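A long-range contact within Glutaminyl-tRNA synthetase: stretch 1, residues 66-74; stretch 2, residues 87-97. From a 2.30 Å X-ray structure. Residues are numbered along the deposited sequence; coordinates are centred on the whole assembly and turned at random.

Stretch 1, residues 66-74: DLPKSELIV
Stretch 2 (87-97) QVDAAFKYVKA

Residues 87-97 form an uninterrupted stretch of helix, with phi/psi near -65/-42 and i to i+4 hydrogen bonds such as Val95 N to Ala91 O (2.9 Å). Residues 66-74 approach it first as an extended segment, Leu67 at -114/113 and Pro68 at -59/143, then reverse through a type II turn from Leu67 to Ser70. Lys69 takes the positive phi of that turn (61/24), and Ser70 N closes it on Leu67 O at 3.2 Å. The chain then enters a helix that runs nearly antiparallel to the first, at 162°, with the axes 9.7 Å apart at closest approach. Nearest CA pairs set the register: Leu67 with Lys96 (6.8 Å), Lys69 with Val95 (6.8 Å) and Ile73 with Ala91 (6.3 Å).

No direct hydrogen bond joins the stretches; the contact is mainly apolar and buries 365 Å². Ile73 is a knob in a hole formed by Val88, Ala91, Phe92 and Val95. The Ile73 chi1 of -39° (m) and chi2 of -178° (t) place CG2 4.0 Å from Ala91 CB and 4.3 Å from Val88 CG1, while CD1 extends to 3.6 Å from Phe92 CA. The short Ala91 side chain, directed toward stretch 1, accompanies the closest CA pairing of the register. Val95, chi1 174° (t), turns its two methyls to different neighbours: CG2 lies 3.9 Å from Ile73 CG1, and CG1 sits against the turn, 3.3 Å from Pro68 O and 3.6 Å from Lys69 O.

Leu67, chi1 -175° (t) and chi2 72° (p), points toward the helix and spreads its methyls over it. Leu67 CD2 is 3.7 Å from Phe92 CD1, and Leu67 CD1 is 3.8 Å from Lys96 CA. Phe92 leaves its helix sideways, but chi1 171° (t) and chi2 77° bring the ring nearer; Ile73 CD1 lies at the ring edge, near its plane, and Leu67 CD2 approaches obliquely.

The lysines keep their charged ends out of this apolar seam. Lys69 starts toward the helix, CB 3.9 Å from Val95 CG1, but its m, m, t, p chain leads away to a partner elsewhere in the structure. Lys96 (t, t, 99°, t) likewise leads away. Lys93 (m, t, t, t) leaves on the away side and pairs within its own helix, NZ donating to Asp89 OD2 at 2.6 Å in a salt bridge.

One water provides a polar link, donating to Pro68 O (2.8 Å from the water O) and to Val95 O (2.7 Å), thereby bridging the turn and the helix backbone.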

# COMPACT_ATOMS: atom_id res chain seq x y z
N ASP A 66 15.67 -12.98 10.25
CA ASP A 66 14.77 -13.00 11.39
C ASP A 66 14.42 -11.59 11.83
O ASP A 66 15.31 -10.77 12.08
CB ASP A 66 15.36 -13.78 12.56
CG ASP A 66 15.07 -15.27 12.46
OD1 ASP A 66 14.04 -15.63 11.83
OD2 ASP A 66 15.86 -16.07 13.00
N LEU A 67 13.12 -11.32 11.92
CA LEU A 67 12.63 -10.02 12.37
C LEU A 67 11.91 -10.17 13.71
O LEU A 67 10.85 -10.80 13.78
CB LEU A 67 11.70 -9.40 11.33
CG LEU A 67 11.16 -7.99 11.56
CD1 LEU A 67 12.25 -6.95 11.36
CD2 LEU A 67 10.00 -7.72 10.61
N PRO A 68 12.48 -9.60 14.79
CA PRO A 68 11.78 -9.65 16.08
C PRO A 68 10.41 -8.97 15.97
O PRO A 68 10.29 -7.98 15.25
CB PRO A 68 12.71 -8.86 17.00
CG PRO A 68 14.08 -9.01 16.37
CD PRO A 68 13.81 -8.98 14.90
N LYS A 69 9.41 -9.51 16.66
CA LYS A 69 8.05 -8.97 16.62
C LYS A 69 7.41 -8.98 15.22
O LYS A 69 6.50 -8.21 14.96
CB LYS A 69 8.02 -7.55 17.21
CG LYS A 69 8.28 -7.46 18.71
CD LYS A 69 7.16 -8.07 19.53
CE LYS A 69 7.40 -7.92 21.04
NZ LYS A 69 7.20 -6.54 21.56
N SER A 70 7.88 -9.85 14.33
CA SER A 70 7.28 -9.95 13.00
C SER A 70 5.79 -10.27 13.08
O SER A 70 5.02 -9.84 12.24
CB SER A 70 8.00 -11.01 12.15
OG SER A 70 7.96 -12.29 12.78
N GLU A 71 5.39 -11.00 14.12
CA GLU A 71 3.99 -11.42 14.27
C GLU A 71 3.03 -10.24 14.43
O GLU A 71 1.83 -10.38 14.23
CB GLU A 71 3.83 -12.39 15.45
CG GLU A 71 3.99 -11.76 16.84
CD GLU A 71 5.45 -11.66 17.31
OE1 GLU A 71 6.38 -12.08 16.58
OE2 GLU A 71 5.66 -11.15 18.43
N LEU A 72 3.55 -9.08 14.80
CA LEU A 72 2.70 -7.91 14.92
C LEU A 72 2.21 -7.54 13.53
O LEU A 72 1.03 -7.25 13.33
CB LEU A 72 3.47 -6.73 15.51
CG LEU A 72 3.86 -6.79 16.97
CD1 LEU A 72 4.74 -5.59 17.28
CD2 LEU A 72 2.62 -6.82 17.85
N ILE A 73 3.12 -7.54 12.57
CA ILE A 73 2.76 -7.27 11.17
C ILE A 73 1.79 -8.33 10.63
O ILE A 73 0.78 -8.00 10.02
CB ILE A 73 4.00 -7.21 10.27
CG1 ILE A 73 5.15 -6.49 10.99
CG2 ILE A 73 3.66 -6.54 8.94
CD1 ILE A 73 6.42 -6.35 10.14
N VAL A 74 2.11 -9.60 10.84
CA VAL A 74 1.21 -10.66 10.41
C VAL A 74 -0.21 -10.53 10.99
O VAL A 74 -1.20 -10.63 10.27
CB VAL A 74 1.78 -12.05 10.72
CG1 VAL A 74 0.74 -13.11 10.42
CG2 VAL A 74 3.07 -12.28 9.92
N GLN A 87 1.04 0.01 3.56
CA GLN A 87 0.94 -0.13 5.02
C GLN A 87 1.85 -1.22 5.53
O GLN A 87 2.43 -1.11 6.61
CB GLN A 87 -0.49 -0.44 5.46
CG GLN A 87 -1.47 0.71 5.31
CD GLN A 87 -2.81 0.39 5.94
OE1 GLN A 87 -3.66 -0.25 5.32
NE2 GLN A 87 -3.00 0.83 7.17
N VAL A 88 1.98 -2.29 4.75
CA VAL A 88 2.84 -3.40 5.15
C VAL A 88 4.31 -2.98 5.12
O VAL A 88 5.09 -3.35 6.00
CB VAL A 88 2.61 -4.65 4.30
CG1 VAL A 88 3.57 -5.76 4.72
CG2 VAL A 88 1.17 -5.11 4.44
N ASP A 89 4.69 -2.21 4.11
CA ASP A 89 6.05 -1.70 4.03
C ASP A 89 6.36 -0.78 5.22
O ASP A 89 7.41 -0.89 5.85
CB ASP A 89 6.31 -1.00 2.69
CG ASP A 89 7.73 -0.46 2.56
OD1 ASP A 89 8.66 -1.24 2.28
OD2 ASP A 89 7.92 0.76 2.74
N ALA A 90 5.43 0.13 5.52
CA ALA A 90 5.56 0.98 6.71
C ALA A 90 5.64 0.18 8.02
O ALA A 90 6.48 0.45 8.86
CB ALA A 90 4.41 1.98 6.77
N ALA A 91 4.75 -0.78 8.21
CA ALA A 91 4.75 -1.58 9.42
C ALA A 91 6.07 -2.35 9.54
O ALA A 91 6.65 -2.45 10.62
CB ALA A 91 3.57 -2.53 9.43
N PHE A 92 6.55 -2.88 8.42
CA PHE A 92 7.85 -3.54 8.38
C PHE A 92 8.99 -2.59 8.77
O PHE A 92 9.83 -2.92 9.60
CB PHE A 92 8.13 -4.14 7.00
CG PHE A 92 9.53 -4.64 6.84
CD1 PHE A 92 9.92 -5.84 7.41
CD2 PHE A 92 10.46 -3.90 6.14
CE1 PHE A 92 11.22 -6.30 7.28
CE2 PHE A 92 11.76 -4.36 6.00
CZ PHE A 92 12.14 -5.56 6.58
N LYS A 93 9.02 -1.41 8.18
CA LYS A 93 10.06 -0.47 8.53
C LYS A 93 10.01 -0.08 10.00
O LYS A 93 11.06 0.11 10.61
CB LYS A 93 10.01 0.76 7.62
CG LYS A 93 10.55 0.46 6.24
CD LYS A 93 10.11 1.48 5.19
CE LYS A 93 10.64 1.06 3.82
NZ LYS A 93 10.19 1.97 2.72
N TYR A 94 8.81 0.00 10.57
CA TYR A 94 8.66 0.42 11.96
C TYR A 94 9.15 -0.67 12.89
O TYR A 94 9.86 -0.40 13.85
CB TYR A 94 7.20 0.74 12.31
CG TYR A 94 7.05 1.22 13.74
CD1 TYR A 94 7.26 2.54 14.06
CD2 TYR A 94 6.73 0.33 14.78
CE1 TYR A 94 7.14 3.01 15.36
CE2 TYR A 94 6.62 0.79 16.10
CZ TYR A 94 6.82 2.14 16.38
OH TYR A 94 6.72 2.65 17.65
N VAL A 95 8.74 -1.89 12.61
CA VAL A 95 9.06 -3.02 13.47
C VAL A 95 10.56 -3.30 13.39
O VAL A 95 11.18 -3.65 14.40
CB VAL A 95 8.20 -4.26 13.14
CG1 VAL A 95 8.65 -5.46 13.95
CG2 VAL A 95 6.73 -3.95 13.44
N LYS A 96 11.13 -3.10 12.20
CA LYS A 96 12.57 -3.22 12.03
C LYS A 96 13.33 -2.14 12.80
O LYS A 96 14.34 -2.43 13.43
CB LYS A 96 12.95 -3.19 10.55
CG LYS A 96 14.37 -3.65 10.27
CD LYS A 96 14.63 -3.96 8.81
CE LYS A 96 15.32 -2.81 8.08
NZ LYS A 96 15.74 -3.17 6.67
N ALA A 97 12.84 -0.90 12.76
CA ALA A 97 13.46 0.22 13.49
C ALA A 97 13.45 0.03 15.00
O ALA A 97 14.43 0.34 15.68
CB ALA A 97 12.76 1.52 13.14
O HOH W 1 12.27 -6.06 14.76